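Local atomic coordinates of transcarboxylase 5S subunit (Propionibacterium freudenreichii subsp. shermanii, PDB entry 1RQB), a protein that transfers a carboxyl group from the biotin of the 1.3S subunit to pyruvate, forming oxaloacetate, as a cobalt-dependent homodimer within the transcarboxylase complex. Residues S237-K240 with A241-G245; R348-A352 with A353-P357; E436-L440 with K441-G445. All blocks are in the same frame, centred on the assembly; numbering follows the deposited sequence.

Interaction 1: residues S237-K240 with A241-G245; sequences SLMK and AIEAG
Lys240 and Glu243, three residues apart on one helix, meet in a buried salt bridge in which NZ of Lys240 lies 2.8 Å from OE1 of Glu243. The ammonium comes in on the syn lone pair of OE1, the side facing the other carboxylate oxygen. A bend at chi2 (-62°) turns the lysine chain forward along the helix, and its CD also comes close to OE1. Both groups have a second partner across the dimer interface: NZ of Lys240 pairs with OE2 of Glu243 of the second subunit, and OE2 of Glu243 receives Lys240 of that subunit, so two lysines and two glutamates probably balance one another's charge there. With an alanine at Glu243, the lysines of both subunits would probably lose a carboxylate mate in a buried setting. The helix, 234-243, is the crossover of a beta-alpha-beta unit between strands 223-225 and 248-251 of the TIM barrel. Its carbonyls are satisfied in the usual i to i+4 manner: O of Ser237 takes N of Ala241 at 2.7 Å, O of Leu238 takes N of Ile242 at 2.9 Å, O of Met239 takes N of Glu243 at 3.0 Å, and O of Lys240 takes N of Ala244. Gly245, with positive phi (107°), closes the last turn as a Schellman motif; its N meets O of Ile242, which Arg23 and Ser20 also reach. OG of Ser237 is held by the carbonyl of Leu201. On the apolar side, CE of the selenomethionine Met239 reaches CG2 of Ile242 at 3.9 Å and CG of Glu243.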
ATOM      1  N   SER A 237      12.225  -0.368   0.466  1.00  8.35           N
ATOM      2  CA  SER A 237      13.412   0.357  -0.013  1.00  9.96           C
ATOM      3  C   SER A 237      13.747   1.478   0.974  1.00  7.23           C
ATOM      4  O   SER A 237      14.918   1.738   1.246  1.00 10.01           O
ATOM      5  CB  SER A 237      13.168   0.933  -1.417  1.00  9.59           C
ATOM      6  OG  SER A 237      12.908  -0.125  -2.338  1.00  9.52           O
ATOM      7  N   LEU A 238      12.729   2.158   1.502  1.00  9.17           N
ATOM      8  CA  LEU A 238      12.967   3.216   2.497  1.00  9.54           C
ATOM      9  C   LEU A 238      13.667   2.618   3.720  1.00  9.76           C
ATOM     10  O   LEU A 238      14.603   3.207   4.260  1.00 11.56           O
ATOM     11  CB  LEU A 238      11.650   3.852   2.944  1.00  9.06           C
ATOM     12  CG  LEU A 238      11.220   5.147   2.252  1.00 15.09           C
ATOM     13  CD1 LEU A 238      11.167   4.959   0.770  1.00 18.52           C
ATOM     14  CD2 LEU A 238       9.870   5.593   2.795  1.00 12.62           C
HETATM   15  N   MSE A 239      13.213   1.453   4.169  1.00  8.37           N
HETATM   16  CA  MSE A 239      13.833   0.814   5.341  1.00  8.89           C
HETATM   17  C   MSE A 239      15.299   0.498   5.030  1.00  9.72           C
HETATM   18  O   MSE A 239      16.178   0.745   5.855  1.00 10.33           O
HETATM   19  CB  MSE A 239      13.104  -0.482   5.713  1.00  9.62           C
HETATM   20  CG  MSE A 239      13.711  -1.211   6.919  1.00 15.19           C
HETATM   21 SE   MSE A 239      13.445  -0.243   8.621  1.00 34.21          SE
HETATM   22  CE  MSE A 239      15.196   0.476   8.850  1.00 23.54           C
ATOM     23  N   LYS A 240      15.570  -0.058   3.850  1.00  6.60           N
ATOM     24  CA  LYS A 240      16.952  -0.370   3.454  1.00 10.44           C
ATOM     25  C   LYS A 240      17.774   0.911   3.298  1.00 11.80           C
ATOM     26  O   LYS A 240      18.970   0.926   3.592  1.00 10.65           O
ATOM     27  CB  LYS A 240      16.975  -1.174   2.136  1.00 11.73           C
ATOM     28  CG  LYS A 240      16.550  -2.616   2.336  1.00 18.58           C
ATOM     29  CD  LYS A 240      17.528  -3.270   3.283  1.00 28.37           C
ATOM     30  CE  LYS A 240      17.151  -4.691   3.625  1.00 31.15           C
ATOM     31  NZ  LYS A 240      18.037  -5.185   4.717  1.00 34.28           N
ATOM     32  N   ALA A 241      17.139   1.986   2.835  1.00  7.53           N
ATOM     33  CA  ALA A 241      17.864   3.254   2.671  1.00 12.05           C
ATOM     34  C   ALA A 241      18.247   3.790   4.052  1.00  7.97           C
ATOM     35  O   ALA A 241      19.322   4.359   4.236  1.00 10.06           O
ATOM     36  CB  ALA A 241      16.997   4.278   1.919  1.00  9.00           C
ATOM     37  N   ILE A 242      17.370   3.595   5.026  1.00  7.22           N
ATOM     38  CA  ILE A 242      17.651   4.046   6.397  1.00  9.05           C
ATOM     39  C   ILE A 242      18.799   3.207   6.963  1.00  8.96           C
ATOM     40  O   ILE A 242      19.688   3.725   7.636  1.00 11.33           O
ATOM     41  CB  ILE A 242      16.378   3.935   7.273  1.00  7.71           C
ATOM     42  CG1 ILE A 242      15.387   5.027   6.843  1.00  8.44           C
ATOM     43  CG2 ILE A 242      16.737   4.058   8.776  1.00  8.18           C
ATOM     44  CD1 ILE A 242      13.985   4.855   7.408  1.00 11.69           C
ATOM     45  N   GLU A 243      18.811   1.911   6.676  1.00 12.15           N
ATOM     46  CA  GLU A 243      19.921   1.077   7.157  1.00 11.06           C
ATOM     47  C   GLU A 243      21.230   1.528   6.503  1.00 10.90           C
ATOM     48  O   GLU A 243      22.296   1.429   7.106  1.00 14.83           O
ATOM     49  CB  GLU A 243      19.655  -0.415   6.868  1.00 11.99           C
ATOM     50  CG  GLU A 243      18.448  -0.970   7.649  1.00 11.85           C
ATOM     51  CD  GLU A 243      18.101  -2.430   7.318  1.00 24.83           C
ATOM     52  OE1 GLU A 243      18.375  -2.879   6.182  1.00 24.57           O
ATOM     53  OE2 GLU A 243      17.533  -3.124   8.202  1.00 25.10           O
ATOM     54  N   ALA A 244      21.152   2.052   5.281  1.00 10.45           N
ATOM     55  CA  ALA A 244      22.364   2.489   4.572  1.00 12.17           C
ATOM     56  C   ALA A 244      22.791   3.889   5.019  1.00 14.41           C
ATOM     57  O   ALA A 244      23.856   4.364   4.629  1.00 15.25           O
ATOM     58  CB  ALA A 244      22.142   2.458   3.068  1.00 10.88           C
ATOM     59  N   GLY A 245      21.960   4.561   5.812  1.00 12.46           N
ATOM     60  CA  GLY A 245      22.324   5.886   6.300  1.00 13.51           C
ATOM     61  C   GLY A 245      21.624   7.112   5.724  1.00 10.89           C
ATOM     62  O   GLY A 245      22.091   8.234   5.923  1.00 12.36           O
TER

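Interaction 2: residues R348-A352 with A353-P357; sequences RVRKA and AGFPP
Arg350 reaches past the end of its helix to the backbone of Pro356, its NE giving a hydrogen bond of 2.8 Å to the Pro356 O. NH2 of Arg350 adds a weak bond to the same oxygen, which sits near the edge of the guanidinium, 18° out of its plane. The chain is stretched from CG to NE, with CG anti to the backbone N (chi1 -177°), and this carries the charged group far enough along to meet the proline. NH1 turns to other partners, Gln317 and the carbonyl of Ile168, which probably limit rotation of the guanidinium further. Behind it, helix 339-352 ends in a Schellman motif: N of Phe355 bonds O of Arg350 at 2.9 Å, and N of Gly354 bonds O of Lys351 at 3.0 Å. The second bond comes from well above the carbonyl plane. Gly354, at positive phi, is the C-prime residue; a side chain at this position would run into the carbonyl oxygen of Ala353. The turned chain brings the Phe355 ring back alongside Lys351. CA of Lys351 stands over one ring face, 3.9 Å from the centroid and 15° off the normal, a CH-pi contact, while CG of Lys351 approaches CZ of Phe355 at 3.6 Å and the two side chains run the same way. Farther out, CD of Pro356 packs on O of Arg350, and Val349 faces helix 362-376. Arg350 thus contributes both ends to the turn, its carbonyl receiving Phe355 and its guanidinium gripping Pro356, so one residue joins the helix terminus to the loop that follows.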
ATOM      1  N   ARG A 348      13.401   0.610 -27.959  1.00 28.56           N
ATOM      2  CA  ARG A 348      14.278   0.972 -29.082  1.00 29.06           C
ATOM      3  C   ARG A 348      14.418   2.492 -29.189  1.00 25.43           C
ATOM      4  O   ARG A 348      15.524   3.002 -29.364  1.00 23.77           O
ATOM      5  CB  ARG A 348      13.765   0.352 -30.394  1.00 31.23           C
ATOM      6  CG  ARG A 348      13.936  -1.177 -30.422  1.00 34.90           C
ATOM      7  CD  ARG A 348      13.522  -1.823 -31.755  1.00 36.78           C
ATOM      8  NE  ARG A 348      12.085  -1.775 -31.994  1.00 42.73           N
ATOM      9  CZ  ARG A 348      11.282  -2.835 -31.918  1.00 44.60           C
ATOM     10  NH1 ARG A 348      11.780  -4.028 -31.611  1.00 45.23           N
ATOM     11  NH2 ARG A 348       9.981  -2.703 -32.144  1.00 43.69           N
ATOM     12  N   VAL A 349      13.310   3.212 -29.066  1.00 22.71           N
ATOM     13  CA  VAL A 349      13.332   4.681 -29.130  1.00 25.90           C
ATOM     14  C   VAL A 349      14.136   5.229 -27.949  1.00 26.68           C
ATOM     15  O   VAL A 349      14.976   6.115 -28.105  1.00 23.09           O
ATOM     16  CB  VAL A 349      11.904   5.264 -29.043  1.00 26.71           C
ATOM     17  CG1 VAL A 349      11.962   6.787 -29.024  1.00 29.10           C
ATOM     18  CG2 VAL A 349      11.067   4.778 -30.217  1.00 26.38           C
ATOM     19  N   ARG A 350      13.868   4.699 -26.759  1.00 24.66           N
ATOM     20  CA  ARG A 350      14.574   5.163 -25.557  1.00 23.25           C
ATOM     21  C   ARG A 350      16.085   5.028 -25.759  1.00 22.48           C
ATOM     22  O   ARG A 350      16.848   5.945 -25.460  1.00 22.11           O
ATOM     23  CB  ARG A 350      14.156   4.359 -24.324  1.00 22.95           C
ATOM     24  CG  ARG A 350      14.829   4.876 -23.064  1.00 22.00           C
ATOM     25  CD  ARG A 350      14.462   4.101 -21.814  1.00 21.80           C
ATOM     26  NE  ARG A 350      15.090   4.732 -20.655  1.00 20.55           N
ATOM     27  CZ  ARG A 350      15.306   4.131 -19.490  1.00 25.51           C
ATOM     28  NH1 ARG A 350      14.946   2.868 -19.311  1.00 24.30           N
ATOM     29  NH2 ARG A 350      15.901   4.798 -18.507  1.00 21.91           N
ATOM     30  N   LYS A 351      16.502   3.872 -26.258  1.00 22.14           N
ATOM     31  CA  LYS A 351      17.927   3.600 -26.501  1.00 27.36           C
ATOM     32  C   LYS A 351      18.491   4.625 -27.488  1.00 23.08           C
ATOM     33  O   LYS A 351      19.578   5.163 -27.287  1.00 22.68           O
ATOM     34  CB  LYS A 351      18.107   2.188 -27.072  1.00 28.35           C
ATOM     35  CG  LYS A 351      19.530   1.858 -27.496  1.00 32.99           C
ATOM     36  CD  LYS A 351      19.609   0.438 -28.052  1.00 39.64           C
ATOM     37  CE  LYS A 351      21.004   0.114 -28.581  1.00 41.14           C
ATOM     38  NZ  LYS A 351      22.057   0.345 -27.557  1.00 46.58           N
ATOM     39  N   ALA A 352      17.746   4.890 -28.553  1.00 23.26           N
ATOM     40  CA  ALA A 352      18.204   5.845 -29.573  1.00 23.74           C
ATOM     41  C   ALA A 352      18.416   7.229 -28.953  1.00 25.96           C
ATOM     42  O   ALA A 352      19.329   7.958 -29.339  1.00 23.39           O
ATOM     43  CB  ALA A 352      17.180   5.931 -30.701  1.00 23.05           C
ATOM     44  N   ALA A 353      17.579   7.578 -27.979  1.00 25.92           N
ATOM     45  CA  ALA A 353      17.651   8.898 -27.338  1.00 22.40           C
ATOM     46  C   ALA A 353      18.704   8.927 -26.228  1.00 21.92           C
ATOM     47  O   ALA A 353      18.817   9.914 -25.502  1.00 21.92           O
ATOM     48  CB  ALA A 353      16.283   9.273 -26.782  1.00 18.90           C
ATOM     49  N   GLY A 354      19.472   7.856 -26.078  1.00 19.06           N
ATOM     50  CA  GLY A 354      20.493   7.851 -25.044  1.00 22.23           C
ATOM     51  C   GLY A 354      20.062   7.388 -23.660  1.00 19.23           C
ATOM     52  O   GLY A 354      20.693   7.744 -22.666  1.00 21.20           O
ATOM     53  N   PHE A 355      18.985   6.614 -23.599  1.00 19.71           N
ATOM     54  CA  PHE A 355      18.460   6.042 -22.350  1.00 18.17           C
ATOM     55  C   PHE A 355      18.090   7.104 -21.313  1.00 20.16           C
ATOM     56  O   PHE A 355      18.513   7.029 -20.159  1.00 21.84           O
ATOM     57  CB  PHE A 355      19.463   5.074 -21.725  1.00 21.97           C
ATOM     58  CG  PHE A 355      19.619   3.801 -22.492  1.00 24.08           C
ATOM     59  CD1 PHE A 355      20.811   3.508 -23.143  1.00 27.29           C
ATOM     60  CD2 PHE A 355      18.564   2.901 -22.580  1.00 22.58           C
ATOM     61  CE1 PHE A 355      20.951   2.329 -23.876  1.00 24.59           C
ATOM     62  CE2 PHE A 355      18.692   1.724 -23.306  1.00 25.62           C
ATOM     63  CZ  PHE A 355      19.893   1.439 -23.955  1.00 23.27           C
ATOM     64  N   PRO A 356      17.309   8.113 -21.700  1.00 19.25           N
ATOM     65  CA  PRO A 356      16.993   9.062 -20.631  1.00 22.41           C
ATOM     66  C   PRO A 356      15.973   8.423 -19.686  1.00 19.49           C
ATOM     67  O   PRO A 356      15.275   7.477 -20.052  1.00 19.10           O
ATOM     68  CB  PRO A 356      16.400  10.244 -21.388  1.00 22.40           C
ATOM     69  CG  PRO A 356      15.703   9.563 -22.547  1.00 23.74           C
ATOM     70  CD  PRO A 356      16.773   8.570 -22.994  1.00 20.53           C
ATOM     71  N   PRO A 357      15.904   8.912 -18.438  1.00 22.04           N
ATOM     72  CA  PRO A 357      14.946   8.382 -17.453  1.00 20.96           C
ATOM     73  C   PRO A 357      13.567   8.642 -18.064  1.00 23.11           C
ATOM     74  O   PRO A 357      13.376   9.665 -18.720  1.00 23.29           O
ATOM     75  CB  PRO A 357      15.194   9.258 -16.226  1.00 21.32           C
ATOM     76  CG  PRO A 357      16.652   9.637 -16.361  1.00 20.59           C
ATOM     77  CD  PRO A 357      16.783   9.932 -17.840  1.00 18.94           C
TER

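Interaction 3: residues E436-L440 with K441-G445; sequences EAATL and KGFNG
The Phe443 ring folds back over the backbone of Ala437 and Ala438, closing the link between helices 430-437 and 447-455. Two successive beta turns shape this link: a type I turn from Ala437 to Leu440, then a type II turn from Leu440 to Phe443, the latter bridged by N of Phe443 to O of Leu440 at 3.2 Å. Gly442 occupies the third position of the type II turn with positive phi, where a beta carbon would collide with the preceding carbonyl oxygen. Phe443 has its CG anti to the backbone N (chi1 176°), which swings the ring back across the turns to Ala437 and Ala438. One face then lies over the peptide joining the two alanines, with CA of Ala438 3.9 Å from the ring centroid and 27° off the normal, a CH-pi contact. The methyl groups touch different parts of the rim: CB of Ala437 meets CE2 of Phe443 at 3.8 Å, and CB of Ala438 meets CE1 of Phe443 at 4.0 Å. Over the opposite face lies the N of Gly445, and Phe464 of helix 460-466 also touches the aromatic side chain. Leu440 takes another course, its CG anti to the carbonyl carbon (chi1 -58°), and its side chain packs instead against Tyr453, Pro461 and Phe464. Lys441 lies on the exposed side, where a water accepts from its backbone N. Thr439 directs its hydroxyl back toward the carbonyl of Glu436, and OG1 of Thr439 donates to O of Glu436 at 2.8 Å.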
ATOM      1  N   GLU A 436       5.698  42.609 -23.120  1.00 27.57           N
ATOM      2  CA  GLU A 436       4.531  41.854 -23.600  1.00 31.84           C
ATOM      3  C   GLU A 436       3.543  41.599 -22.459  1.00 29.82           C
ATOM      4  O   GLU A 436       2.331  41.686 -22.647  1.00 30.22           O
ATOM      5  CB  GLU A 436       4.965  40.521 -24.214  1.00 34.00           C
ATOM      6  CG  GLU A 436       5.780  40.666 -25.495  1.00 38.38           C
ATOM      7  CD  GLU A 436       6.247  39.334 -26.044  1.00 42.86           C
ATOM      8  OE1 GLU A 436       5.506  38.338 -25.897  1.00 45.78           O
ATOM      9  OE2 GLU A 436       7.347  39.280 -26.635  1.00 45.01           O
ATOM     10  N   ALA A 437       4.053  41.286 -21.276  1.00 27.39           N
ATOM     11  CA  ALA A 437       3.167  41.008 -20.136  1.00 28.49           C
ATOM     12  C   ALA A 437       2.390  42.270 -19.756  1.00 29.09           C
ATOM     13  O   ALA A 437       1.202  42.207 -19.440  1.00 26.12           O
ATOM     14  CB  ALA A 437       3.974  40.530 -18.949  1.00 21.63           C
ATOM     15  N   ALA A 438       3.070  43.411 -19.809  1.00 28.04           N
ATOM     16  CA  ALA A 438       2.477  44.701 -19.425  1.00 32.31           C
ATOM     17  C   ALA A 438       1.322  45.106 -20.343  1.00 32.68           C
ATOM     18  O   ALA A 438       0.620  46.073 -20.052  1.00 36.01           O
ATOM     19  CB  ALA A 438       3.548  45.783 -19.428  1.00 30.14           C
ATOM     20  N   THR A 439       1.096  44.382 -21.437  1.00 33.11           N
ATOM     21  CA  THR A 439       0.009  44.750 -22.357  1.00 34.84           C
ATOM     22  C   THR A 439      -1.252  43.929 -22.078  1.00 35.07           C
ATOM     23  O   THR A 439      -2.289  44.151 -22.701  1.00 33.62           O
ATOM     24  CB  THR A 439       0.393  44.501 -23.829  1.00 35.37           C
ATOM     25  OG1 THR A 439       0.442  43.092 -24.077  1.00 35.29           O
ATOM     26  CG2 THR A 439       1.758  45.104 -24.137  1.00 40.50           C
ATOM     27  N   LEU A 440      -1.182  42.991 -21.140  1.00 30.93           N
ATOM     28  CA  LEU A 440      -2.342  42.134 -20.850  1.00 30.53           C
ATOM     29  C   LEU A 440      -3.228  42.750 -19.766  1.00 28.75           C
ATOM     30  O   LEU A 440      -2.748  43.211 -18.732  1.00 32.76           O
ATOM     31  CB  LEU A 440      -1.873  40.751 -20.388  1.00 28.34           C
ATOM     32  CG  LEU A 440      -0.971  39.989 -21.363  1.00 27.50           C
ATOM     33  CD1 LEU A 440      -0.514  38.688 -20.725  1.00 25.35           C
ATOM     34  CD2 LEU A 440      -1.730  39.712 -22.656  1.00 31.26           C
ATOM     35  N   LYS A 441      -4.533  42.740 -20.005  1.00 31.02           N
ATOM     36  CA  LYS A 441      -5.489  43.256 -19.015  1.00 29.07           C
ATOM     37  C   LYS A 441      -5.366  42.412 -17.744  1.00 26.39           C
ATOM     38  O   LYS A 441      -5.341  41.185 -17.810  1.00 23.91           O
ATOM     39  CB  LYS A 441      -6.914  43.152 -19.569  1.00 34.64           C
ATOM     40  CG  LYS A 441      -7.995  43.605 -18.599  1.00 42.09           C
ATOM     41  CD  LYS A 441      -9.381  43.398 -19.187  1.00 48.39           C
ATOM     42  CE  LYS A 441     -10.466  43.805 -18.197  1.00 53.37           C
ATOM     43  NZ  LYS A 441     -11.833  43.479 -18.696  1.00 56.91           N
ATOM     44  N   GLY A 442      -5.282  43.068 -16.589  1.00 20.45           N
ATOM     45  CA  GLY A 442      -5.151  42.342 -15.339  1.00 23.84           C
ATOM     46  C   GLY A 442      -3.733  42.282 -14.787  1.00 22.84           C
ATOM     47  O   GLY A 442      -3.541  42.045 -13.596  1.00 24.11           O
ATOM     48  N   PHE A 443      -2.738  42.483 -15.650  1.00 25.87           N
ATOM     49  CA  PHE A 443      -1.326  42.472 -15.238  1.00 26.40           C
ATOM     50  C   PHE A 443      -1.145  43.417 -14.047  1.00 27.71           C
ATOM     51  O   PHE A 443      -1.558  44.573 -14.101  1.00 24.19           O
ATOM     52  CB  PHE A 443      -0.457  42.903 -16.429  1.00 28.75           C
ATOM     53  CG  PHE A 443       1.000  43.034 -16.107  1.00 25.63           C
ATOM     54  CD1 PHE A 443       1.592  44.289 -16.026  1.00 28.56           C
ATOM     55  CD2 PHE A 443       1.785  41.906 -15.891  1.00 28.61           C
ATOM     56  CE1 PHE A 443       2.947  44.425 -15.734  1.00 31.45           C
ATOM     57  CE2 PHE A 443       3.143  42.026 -15.595  1.00 28.14           C
ATOM     58  CZ  PHE A 443       3.727  43.290 -15.516  1.00 32.36           C
ATOM     59  N   ASN A 444      -0.512  42.938 -12.971  1.00 24.96           N
ATOM     60  CA  ASN A 444      -0.371  43.775 -11.770  1.00 25.11           C
ATOM     61  C   ASN A 444       1.006  44.437 -11.665  1.00 24.92           C
ATOM     62  O   ASN A 444       1.347  44.980 -10.615  1.00 23.52           O
ATOM     63  CB  ASN A 444      -0.684  42.971 -10.492  1.00 23.32           C
ATOM     64  CG  ASN A 444       0.308  41.848 -10.226  1.00 24.55           C
ATOM     65  OD1 ASN A 444       1.423  41.844 -10.744  1.00 24.03           O
ATOM     66  ND2 ASN A 444      -0.098  40.890  -9.388  1.00 21.43           N
ATOM     67  N   GLY A 445       1.794  44.398 -12.734  1.00 27.19           N
ATOM     68  CA  GLY A 445       3.105  45.043 -12.720  1.00 27.66           C
ATOM     69  C   GLY A 445       4.267  44.423 -11.956  1.00 28.59           C
ATOM     70  O   GLY A 445       5.388  44.921 -12.040  1.00 29.91           O
TER
HETATM   71  O   HOH W   1      -4.965  42.133 -22.876  1.00 45.51           O

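All three contacts are local, at or near the C-terminal end of a helix, yet their chemistry follows their place. Interaction 1 is buried, belongs to the TIM barrel and reaches the dimer interface, where its charges are shared with the second subunit. Interaction 2 is also largely buried but touches no other chain; there an arginine and backbone carbonyls do most of the polar work. Interaction 3 lies at the surface, about 30 Å from interaction 2 between nearest atoms, and rests mainly on an aromatic ring over backbone, with a water at its outer side. Interactions 1 and 2 share a Schellman ending, whereas interaction 3 uses two successive beta turns. Interactions 2 and 3 fall within the conserved carboxylase domain, though on different helices.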